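Local coordinates for protein arginase (RocF) (Helicobacter pylori, PDB 4G3H) that probably hydrolyses L-arginine to L-ornithine and urea, using two manganese ions bound in its active site, at residues Leu242-Gly247 with Val286-Asn291. Numbering follows the deposited sequence.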
loop_
_atom_site.group_PDB
_atom_site.type_symbol
_atom_site.label_atom_id
_atom_site.label_comp_id
_atom_site.label_asym_id
_atom_site.label_seq_id
_atom_site.Cartn_x
_atom_site.Cartn_y
_atom_site.Cartn_z
ATOM N N LEU A 242 -10.339 14.094 -11.432
ATOM C CA LEU A 242 -11.297 14.077 -10.332
ATOM C C LEU A 242 -10.644 14.207 -8.951
ATOM O O LEU A 242 -11.193 14.872 -8.070
ATOM C CB LEU A 242 -12.140 12.795 -10.390
ATOM C CG LEU A 242 -13.320 12.737 -11.377
ATOM C CD1 LEU A 242 -12.927 13.306 -12.728
ATOM C CD2 LEU A 242 -13.789 11.293 -11.524
ATOM N N PHE A 243 -9.484 13.579 -8.762
ATOM C CA PHE A 243 -8.791 13.634 -7.473
ATOM C C PHE A 243 -7.382 14.160 -7.693
ATOM O O PHE A 243 -6.559 13.506 -8.333
ATOM C CB PHE A 243 -8.730 12.244 -6.839
ATOM C CG PHE A 243 -8.291 12.256 -5.404
ATOM C CD1 PHE A 243 -9.182 12.607 -4.391
ATOM C CD2 PHE A 243 -6.983 11.933 -5.063
ATOM C CE1 PHE A 243 -8.777 12.635 -3.054
ATOM C CE2 PHE A 243 -6.569 11.960 -3.726
ATOM C CZ PHE A 243 -7.467 12.312 -2.726
ATOM N N THR A 244 -7.098 15.337 -7.148
ATOM C CA THR A 244 -5.795 15.956 -7.354
ATOM C C THR A 244 -4.846 15.984 -6.161
ATOM O O THR A 244 -3.692 16.387 -6.304
ATOM C CB THR A 244 -5.970 17.401 -7.876
ATOM O OG1 THR A 244 -6.528 18.223 -6.839
ATOM C CG2 THR A 244 -6.912 17.417 -9.088
ATOM N N SER A 245 -5.312 15.558 -4.991
ATOM C CA SER A 245 -4.454 15.563 -3.807
ATOM C C SER A 245 -3.526 14.351 -3.748
ATOM O O SER A 245 -3.478 13.635 -2.748
ATOM C CB SER A 245 -5.306 15.631 -2.539
ATOM O OG SER A 245 -5.942 16.893 -2.442
ATOM N N THR A 246 -2.785 14.132 -4.829
ATOM C CA THR A 246 -1.858 13.019 -4.912
ATOM C C THR A 246 -0.684 13.440 -5.804
ATOM O O THR A 246 -0.855 14.207 -6.757
ATOM C CB THR A 246 -2.571 11.752 -5.468
ATOM O OG1 THR A 246 -1.747 10.604 -5.247
ATOM C CG2 THR A 246 -2.860 11.892 -6.952
ATOM N N GLY A 247 0.503 12.940 -5.483
ATOM C CA GLY A 247 1.703 13.299 -6.220
ATOM C C GLY A 247 1.811 12.986 -7.701
ATOM O O GLY A 247 2.342 13.796 -8.461
ATOM N N VAL A 286 -0.526 19.454 -2.995
ATOM C CA VAL A 286 -0.491 19.593 -4.449
ATOM C C VAL A 286 -1.882 19.691 -5.070
ATOM O O VAL A 286 -2.022 19.735 -6.292
ATOM C CB VAL A 286 0.271 18.420 -5.132
ATOM C CG1 VAL A 286 1.733 18.448 -4.723
ATOM C CG2 VAL A 286 -0.369 17.080 -4.768
ATOM N N SER A 287 -2.914 19.729 -4.238
ATOM C CA SER A 287 -4.272 19.826 -4.766
ATOM C C SER A 287 -4.472 21.135 -5.520
ATOM O O SER A 287 -3.953 22.176 -5.119
ATOM C CB SER A 287 -5.298 19.736 -3.645
ATOM O OG SER A 287 -6.588 20.037 -4.146
ATOM N N ILE A 288 -5.223 21.075 -6.614
ATOM C CA ILE A 288 -5.489 22.262 -7.415
ATOM C C ILE A 288 -6.849 22.846 -7.061
ATOM O O ILE A 288 -7.291 23.821 -7.660
ATOM C CB ILE A 288 -5.465 21.947 -8.925
ATOM C CG1 ILE A 288 -6.564 20.942 -9.271
ATOM C CG2 ILE A 288 -4.109 21.392 -9.314
ATOM C CD1 ILE A 288 -6.606 20.565 -10.735
ATOM N N LYS A 289 -7.516 22.243 -6.084
ATOM C CA LYS A 289 -8.823 22.725 -5.661
ATOM C C LYS A 289 -8.687 23.568 -4.403
ATOM O O LYS A 289 -7.661 23.536 -3.729
ATOM C CB LYS A 289 -9.764 21.548 -5.411
ATOM C CG LYS A 289 -9.994 20.693 -6.643
ATOM C CD LYS A 289 -10.939 19.544 -6.358
ATOM C CE LYS A 289 -11.092 18.660 -7.582
ATOM N NZ LYS A 289 -11.989 17.511 -7.315
ATOM N N HIS A 290 -9.723 24.333 -4.093
ATOM C CA HIS A 290 -9.687 25.180 -2.914
ATOM C C HIS A 290 -10.918 24.937 -2.059
ATOM O O HIS A 290 -11.737 25.832 -1.844
ATOM C CB HIS A 290 -9.593 26.647 -3.331
ATOM C CG HIS A 290 -8.369 26.964 -4.134
ATOM N ND1 HIS A 290 -7.093 26.738 -3.666
ATOM C CD2 HIS A 290 -8.228 27.479 -5.379
ATOM C CE1 HIS A 290 -6.218 27.101 -4.587
ATOM N NE2 HIS A 290 -6.880 27.553 -5.636
ATOM N N ASN A 291 -11.041 23.704 -1.586
ATOM C CA ASN A 291 -12.152 23.302 -0.741
ATOM C C ASN A 291 -11.822 22.030 0.034
ATOM O O ASN A 291 -10.711 21.503 -0.047
ATOM C CB ASN A 291 -13.416 23.082 -1.576
ATOM C CG ASN A 291 -13.216 22.065 -2.679
ATOM O OD1 ASN A 291 -12.377 21.172 -2.569
ATOM N ND2 ASN A 291 -13.997 22.186 -3.744
#
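One face of the Phe-243 ring carries the backbone N of Ser-245, 3.9 Å above the plane and lying over the margin of the ring rather than its centre; the CB of Phe-243 points away from 286-291, and the ring packs on Gln-297 and Val-298 of helix 293-309. The imidazole of His-290, poorly ordered, has the carbonyl O of Ile-288 over one face, again near the margin. Between the segments, which run roughly antiparallel, Thr-244 does most of the touching. Thr-244 OG1 sits in the crowded position between backbone N and carbonyl carbon (chi1 69°) and accepts a nearly straight bond from the backbone N of Ile-288 (3.1 Å, 162° at the hydrogen). Thr-244 CG2, anti to the carbonyl carbon, meets CG1 of Ile-288 at 3.5 Å, with CD1 just beyond, the two side chains crossing at about a right angle. These are loops at the C-terminal ends of neighbouring strands 228-234 and 274-280 of the arginase parallel alpha/beta sheet, the edge where the manganese ions lie; Thr-246, bonded through OG1 to the carbonyl O of Glu-281, packs beside the metal ligands Asp-234 and Asp-236. Ser-287 OG, anti to its own backbone N, takes the N-H of Lys-289 in an ST turn. Ser-245, centre of an inverse gamma turn, brings OG to 3.2 Å from Ser-287 CB. Both serine hydroxyls bond OE1 of Glu-294, whose OE2 bonds the backbone N of Thr-244, so one carboxylate ties the two loops to helix 293-309. Val-286 lays CG2 against the carbonyl O of Thr-246 at 3.5 Å. Lys-289, extended beyond CG, reaches across to the other loop, and its NZ donates to Leu-242 O at 2.9 Å from above the carbonyl plane, 32° away from it.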